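Local coordinates for MaoC family protein (Mycobacterium tuberculosis H37Rv, PDB 3KHP) that probably catalyses the reversible dehydration of (3R)-hydroxyacyl thioesters to enoyl thioesters, as a MaoC-family hydratase with a double hot-dog fold, at residues 50-55 with 231-236; 36-41 with 81-86; 208-211 with 216-219. One frame throughout, in Å; residues are numbered along the deposited sequence.

Contact 1: residues 50-55 with 231-236; sequences IGVGAG and GLCTYG
Val52 packs its CG1 methyl into the surface of helix 231-245, between Cys233 and Gly236. These three residues bury most of the area of the contact. The CG1 of Val52 lies 3.8 Å from the carbonyl O of Cys233 and 3.9 Å from CA of Gly236. This methyl stands anti to the valine carbonyl carbon (chi1 -65°), which turns it to the helix. Val52 CB is also close, 3.9 Å from the carbonyl C of Gly236. Gly236 presents only backbone here. The valine therefore comes right up to the main chain of the helix.

Cys233 meets the other segment with its sulfur. SG extends opposite the cysteine's backbone N (chi1 180°) and comes 3.4 Å from the carbonyl O of Gly51. A looser apolar contact joins Cys233 SG to Val52 CG1 at 4.3 Å.

Val52 is the first residue past the end of helix 42-51. Gly53, with a positive phi of 95°, is the C' residue of a Schellman motif, and its N bonds to Ile50 O at 2.8 Å. The contact thus sets a helix terminus from the N-terminal half of the chain against what is probably the central hot-dog helix of the C-terminal half. Tyr202 of helix 198-202 touches both Val52 and Cys233.

The carbonyls of the helix end have polar partners further out. Gln198 NE2 bonds to Gly51 O, and Arg240 NE bonds to Val52 O. No hydrogen bond crosses between the two segments. The two halves are held at this point by van der Waals contact of a methyl and a sulfur with buried backbone, while side chains from the C-terminal half take up the carbonyls of the helix end.

Contact 2: residues 36-41 with 81-86; sequences MLFEWT and CCPAFG
Strand 36-40 is one of the two edge strands, within this chain, of the large antiparallel sheet of the double hot-dog fold. Its Phe38 and Trp40 point from the same face of the strand onto the end of helix 78-81 and the loop that follows. Backbone hydrogen bonds tie the strand to strand 116-129, and no hydrogen bond joins it to residues 81-86.

Phe38 was modelled in two conformers, so its ring contacts hold for one of them. Pro83 lies over one face of its ring, the two side chains coming from opposite directions. Pro83 CD makes a CH-pi contact, 3.9 Å from the centroid of the Phe38 ring and offset toward the rim. Pro83 CG reaches the far end of the ring, 3.5 Å from Phe38 CZ. At the base of the side chain, Phe38 CB lies 3.5 Å from Cys81 O.

With chi1 at 70° the Trp40 indole is laid against Cys81. Its NE1 is hydrogen-bonded to Pro113 O, and the indole also meets Tyr77 edge-to-face. Cys81 sits over a face of the six-membered ring in a sulfur-aromatic contact. Its SG is 4.5 Å from the centroid of that Trp40 ring, while Cys81 CB touches Trp40 CZ3 at 3.5 Å.

Contact 3: residues 208-211 with 216-219; sequences RNPL and WFAT
Pro210 sits over one face of the Phe217 ring, almost above its centre. Pro210 CG is 3.9 Å from the centroid of the Phe217 ring, a CH-pi contact. The phenylalanine reaches it from helix 215-220 with CG trans to its own backbone N (chi1 -176°). Phe217 CD2 then comes 3.5 Å from Leu211 N, which approaches the ring obliquely, and Phe217 CE2 is 4.0 Å from Leu211 CB.

Residues 208-211 belong to the D-x-N-P-L-H signature of the R-specific hydratases, which in relatives marks the active site. Within it, Asn209 to Leu211 form an Asx turn, in which Asn209 OD1 accepts from Leu211 N at 2.8 Å. Asn209 CG is also trans to its backbone N (chi1 -174°), which carries OD1 round to Leu211 N. The N-H lies in the carbonyl plane of the amide, and the bond is fairly straight at 157°. This bond holds the Asn209 amide in place, its plane steeply inclined to the Phe217 ring. Ala218, the next residue of the helix, brings CB to 3.8 Å from Leu211 O. Arg208 turns to the second subunit, where it forms salt bridges to Asp42 and Glu64 of that chain. Leu211 itself packs on Ala222, Phe224 and Ile228.

In the fold
The three contacts do not touch one another. Centres of contacts 1 and 2 are 18 Å apart, those of 1 and 3 19 Å, and those of 2 and 3 24 Å. Contacts 1 and 2 cross along the chain: strand 36-40 leads straight into helix 42-51, and residues 81-86 fall between the segments of contact 1. Contact 3 is nested inside the long loop that contact 1 closes. Contact 2 stays within the N-terminal hydratase-2 domain, contact 3 within the MaoC-like domain, and contact 1 joins the two. Contacts 1 and 3 also touch the second subunit, so both the domain junction and the loop at 208-211 lie near the dimer interface.

Contact 1: residues 50-55 with 231-236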
# COMPACT_ATOMS: atom_id res chain seq x y z
N ILE A 50 -2.29 -3.34 -5.46
CA ILE A 50 -3.16 -2.21 -5.10
C ILE A 50 -2.40 -0.93 -5.40
O ILE A 50 -2.97 0.00 -5.89
CB ILE A 50 -3.57 -2.25 -3.62
CG1 ILE A 50 -4.52 -3.43 -3.37
CG2 ILE A 50 -4.22 -0.95 -3.19
CD1 ILE A 50 -4.53 -3.90 -1.86
N GLY A 51 -1.08 -0.94 -5.17
CA GLY A 51 -0.20 0.16 -5.51
C GLY A 51 -0.32 0.62 -6.94
O GLY A 51 -0.30 1.82 -7.20
N VAL A 52 -0.46 -0.32 -7.88
CA VAL A 52 -0.60 0.05 -9.26
C VAL A 52 -2.06 0.00 -9.71
O VAL A 52 -2.39 -0.04 -10.91
CB VAL A 52 0.34 -0.77 -10.16
CG1 VAL A 52 1.81 -0.44 -9.82
CG2 VAL A 52 0.06 -2.30 -10.07
N GLY A 53 -2.94 0.07 -8.72
CA GLY A 53 -4.31 0.41 -8.94
C GLY A 53 -5.31 -0.74 -9.10
O GLY A 53 -6.45 -0.50 -9.43
N ALA A 54 -4.86 -1.97 -8.93
CA ALA A 54 -5.71 -3.13 -8.94
C ALA A 54 -6.65 -3.04 -7.75
O ALA A 54 -6.20 -2.69 -6.64
CB ALA A 54 -4.84 -4.42 -8.83
N GLY A 55 -7.92 -3.40 -7.96
CA GLY A 55 -8.98 -3.29 -6.93
C GLY A 55 -9.90 -4.51 -6.83
O GLY A 55 -9.51 -5.66 -7.08
N GLY A 231 7.06 7.08 -11.66
CA GLY A 231 7.13 6.53 -13.02
C GLY A 231 6.86 5.01 -13.08
O GLY A 231 6.16 4.51 -13.97
N LEU A 232 7.42 4.28 -12.13
CA LEU A 232 7.21 2.85 -12.10
C LEU A 232 5.74 2.50 -11.78
O LEU A 232 5.28 1.41 -12.14
CB LEU A 232 8.19 2.18 -11.16
CG LEU A 232 9.64 2.18 -11.72
CD1 LEU A 232 10.60 1.58 -10.71
CD2 LEU A 232 9.73 1.44 -13.11
N CYS A 233 5.01 3.42 -11.13
CA CYS A 233 3.61 3.15 -10.85
C CYS A 233 2.83 3.23 -12.16
O CYS A 233 2.09 2.31 -12.49
CB CYS A 233 3.07 4.11 -9.82
SG CYS A 233 1.34 3.82 -9.46
N THR A 234 3.04 4.31 -12.91
CA THR A 234 2.53 4.45 -14.26
C THR A 234 2.83 3.22 -15.13
O THR A 234 1.96 2.72 -15.85
CB THR A 234 3.14 5.69 -14.94
OG1 THR A 234 2.80 6.85 -14.17
CG2 THR A 234 2.64 5.90 -16.29
N TYR A 235 4.05 2.74 -15.06
CA TYR A 235 4.48 1.56 -15.79
C TYR A 235 3.69 0.30 -15.35
O TYR A 235 3.24 -0.46 -16.19
CB TYR A 235 5.94 1.38 -15.53
CG TYR A 235 6.67 0.26 -16.21
CD1 TYR A 235 7.05 0.36 -17.55
CD2 TYR A 235 7.10 -0.84 -15.48
CE1 TYR A 235 7.79 -0.65 -18.17
CE2 TYR A 235 7.84 -1.84 -16.09
CZ TYR A 235 8.19 -1.73 -17.43
OH TYR A 235 9.00 -2.72 -18.00
N GLY A 236 3.50 0.14 -14.06
CA GLY A 236 2.63 -0.93 -13.55
C GLY A 236 1.17 -0.81 -13.98
O GLY A 236 0.51 -1.81 -14.20

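Contact 2: residues 36-41 with 81-86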
# COMPACT_ATOMS: atom_id res chain seq x y z
N MET A 36 22.39 -10.34 -4.40
CA MET A 36 21.61 -9.87 -3.28
C MET A 36 20.29 -10.62 -3.33
O MET A 36 19.63 -10.68 -4.38
CB MET A 36 21.40 -8.36 -3.40
CG MET A 36 20.90 -7.72 -2.12
SD MET A 36 20.36 -5.99 -2.40
CE MET A 36 21.91 -5.09 -2.47
N LEU A 37 19.92 -11.19 -2.18
CA LEU A 37 18.65 -11.88 -1.99
C LEU A 37 17.45 -10.89 -1.81
O LEU A 37 17.47 -10.04 -0.91
CB LEU A 37 18.76 -12.78 -0.75
CG LEU A 37 18.20 -14.20 -0.85
CD1 LEU A 37 18.89 -15.06 -1.96
CD2 LEU A 37 18.32 -14.87 0.54
N PHE A 38 16.47 -10.96 -2.70
CA PHE A 38 15.20 -10.26 -2.52
C PHE A 38 14.12 -11.29 -2.17
O PHE A 38 13.88 -12.21 -2.94
CB PHE A 38 14.85 -9.48 -3.78
CG PHE A 38 15.65 -8.20 -3.97
CD1 PHE A 38 15.08 -6.96 -3.72
CD2 PHE A 38 16.97 -8.25 -4.40
CE1 PHE A 38 15.81 -5.79 -3.90
CE2 PHE A 38 17.69 -7.08 -4.58
CZ PHE A 38 17.12 -5.85 -4.34
N GLU A 39 13.48 -11.10 -1.01
CA GLU A 39 12.44 -11.96 -0.51
C GLU A 39 11.17 -11.17 -0.30
O GLU A 39 11.22 -10.03 0.12
CB GLU A 39 12.81 -12.50 0.87
CG GLU A 39 13.99 -13.41 0.92
CD GLU A 39 13.97 -14.23 2.21
OE1 GLU A 39 14.84 -14.00 3.07
OE2 GLU A 39 13.02 -15.05 2.36
N TRP A 40 10.04 -11.83 -0.51
CA TRP A 40 8.75 -11.19 -0.37
C TRP A 40 7.70 -12.24 0.02
O TRP A 40 7.90 -13.43 -0.22
CB TRP A 40 8.39 -10.49 -1.67
CG TRP A 40 8.07 -11.40 -2.80
CD1 TRP A 40 6.84 -11.89 -3.12
CD2 TRP A 40 8.98 -11.91 -3.79
NE1 TRP A 40 6.93 -12.68 -4.24
CE2 TRP A 40 8.23 -12.72 -4.66
CE3 TRP A 40 10.34 -11.77 -4.02
CZ2 TRP A 40 8.79 -13.37 -5.74
CZ3 TRP A 40 10.90 -12.42 -5.09
CH2 TRP A 40 10.13 -13.21 -5.94
N THR A 41 6.62 -11.79 0.66
CA THR A 41 5.49 -12.64 1.00
C THR A 41 4.30 -12.14 0.20
O THR A 41 4.43 -11.15 -0.57
CB THR A 41 5.12 -12.58 2.48
OG1 THR A 41 4.69 -11.24 2.80
CG2 THR A 41 6.33 -13.00 3.38
N CYS A 81 11.34 -6.81 -7.11
CA CYS A 81 12.12 -7.99 -6.68
C CYS A 81 13.34 -8.30 -7.53
O CYS A 81 14.09 -9.22 -7.23
CB CYS A 81 11.24 -9.27 -6.65
SG CYS A 81 10.52 -9.73 -8.20
N CYS A 82 13.51 -7.58 -8.62
CA CYS A 82 14.71 -7.77 -9.47
C CYS A 82 15.25 -6.45 -9.99
O CYS A 82 15.47 -6.33 -11.19
CB CYS A 82 14.38 -8.69 -10.65
SG CYS A 82 15.86 -9.33 -11.55
N PRO A 83 15.48 -5.47 -9.10
CA PRO A 83 15.85 -4.14 -9.55
C PRO A 83 17.30 -4.09 -10.07
O PRO A 83 18.18 -4.61 -9.43
CB PRO A 83 15.72 -3.29 -8.27
CG PRO A 83 15.91 -4.21 -7.18
CD PRO A 83 15.54 -5.59 -7.64
N ALA A 84 17.51 -3.48 -11.23
CA ALA A 84 18.84 -3.30 -11.78
C ALA A 84 19.61 -2.18 -11.04
O ALA A 84 20.77 -1.91 -11.35
CB ALA A 84 18.76 -3.01 -13.30
N PHE A 85 18.98 -1.58 -10.04
CA PHE A 85 19.48 -0.35 -9.46
C PHE A 85 20.88 -0.40 -8.83
O PHE A 85 21.65 0.52 -9.03
CB PHE A 85 18.47 0.20 -8.45
CG PHE A 85 17.24 0.81 -9.09
CD1 PHE A 85 17.27 1.34 -10.39
CD2 PHE A 85 16.05 0.87 -8.38
CE1 PHE A 85 16.14 1.94 -10.96
CE2 PHE A 85 14.89 1.45 -8.95
CZ PHE A 85 14.95 1.99 -10.25
N GLY A 86 21.19 -1.45 -8.07
CA GLY A 86 22.48 -1.59 -7.41
C GLY A 86 23.71 -1.29 -8.27
O GLY A 86 24.71 -0.81 -7.76

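Contact 3: residues 208-211 with 216-219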
# COMPACT_ATOMS: atom_id res chain seq x y z
N ARG A 208 10.28 5.53 -1.25
CA ARG A 208 9.80 6.56 -0.28
C ARG A 208 10.17 7.99 -0.66
O ARG A 208 9.95 8.92 0.13
CB ARG A 208 10.38 6.26 1.12
CG ARG A 208 10.11 4.85 1.64
CD ARG A 208 8.60 4.59 1.88
NE ARG A 208 8.40 3.38 2.67
CZ ARG A 208 8.57 3.31 3.98
NH1 ARG A 208 8.93 4.37 4.68
NH2 ARG A 208 8.39 2.16 4.61
N ASN A 209 10.73 8.16 -1.84
CA ASN A 209 11.22 9.47 -2.27
C ASN A 209 10.11 10.51 -2.15
O ASN A 209 9.05 10.33 -2.68
CB ASN A 209 11.76 9.42 -3.70
CG ASN A 209 12.42 10.77 -4.12
OD1 ASN A 209 11.78 11.82 -4.08
ND2 ASN A 209 13.73 10.73 -4.44
N PRO A 210 10.36 11.62 -1.46
CA PRO A 210 9.25 12.52 -1.15
C PRO A 210 8.76 13.35 -2.32
O PRO A 210 7.75 14.03 -2.22
CB PRO A 210 9.81 13.42 -0.06
CG PRO A 210 11.27 13.33 -0.21
CD PRO A 210 11.55 11.93 -0.66
N LEU A 211 9.44 13.28 -3.43
CA LEU A 211 8.91 13.83 -4.67
C LEU A 211 7.45 13.32 -4.93
O LEU A 211 6.64 14.01 -5.53
CB LEU A 211 9.85 13.39 -5.78
CG LEU A 211 9.52 13.61 -7.24
CD1 LEU A 211 9.30 15.08 -7.49
CD2 LEU A 211 10.69 13.03 -8.05
N TRP A 216 5.46 19.86 -0.09
CA TRP A 216 6.53 20.82 0.18
C TRP A 216 7.71 20.51 -0.73
O TRP A 216 8.14 21.36 -1.51
CB TRP A 216 6.97 20.74 1.63
CG TRP A 216 7.90 21.80 1.99
CD1 TRP A 216 7.57 23.04 2.47
CD2 TRP A 216 9.31 21.75 1.93
NE1 TRP A 216 8.69 23.76 2.71
CE2 TRP A 216 9.79 23.00 2.39
CE3 TRP A 216 10.23 20.79 1.53
CZ2 TRP A 216 11.15 23.31 2.46
CZ3 TRP A 216 11.60 21.09 1.59
CH2 TRP A 216 12.04 22.36 2.04
N PHE A 217 8.17 19.26 -0.65
CA PHE A 217 9.32 18.83 -1.38
C PHE A 217 9.09 18.89 -2.87
O PHE A 217 9.97 19.32 -3.63
CB PHE A 217 9.68 17.41 -1.01
CG PHE A 217 10.92 16.94 -1.65
CD1 PHE A 217 12.15 17.09 -1.02
CD2 PHE A 217 10.87 16.39 -2.92
CE1 PHE A 217 13.35 16.66 -1.68
CE2 PHE A 217 12.03 15.98 -3.57
CZ PHE A 217 13.26 16.13 -2.95
N ALA A 218 7.93 18.42 -3.30
CA ALA A 218 7.61 18.31 -4.70
C ALA A 218 7.75 19.67 -5.32
O ALA A 218 8.26 19.80 -6.42
CB ALA A 218 6.17 17.77 -4.91
N THR A 219 7.28 20.69 -4.62
CA THR A 219 7.36 22.06 -5.16
C THR A 219 8.70 22.81 -4.87
O THR A 219 9.27 23.42 -5.76
CB THR A 219 6.18 22.92 -4.74
OG1 THR A 219 6.34 24.20 -5.37
CG2 THR A 219 6.13 23.12 -3.28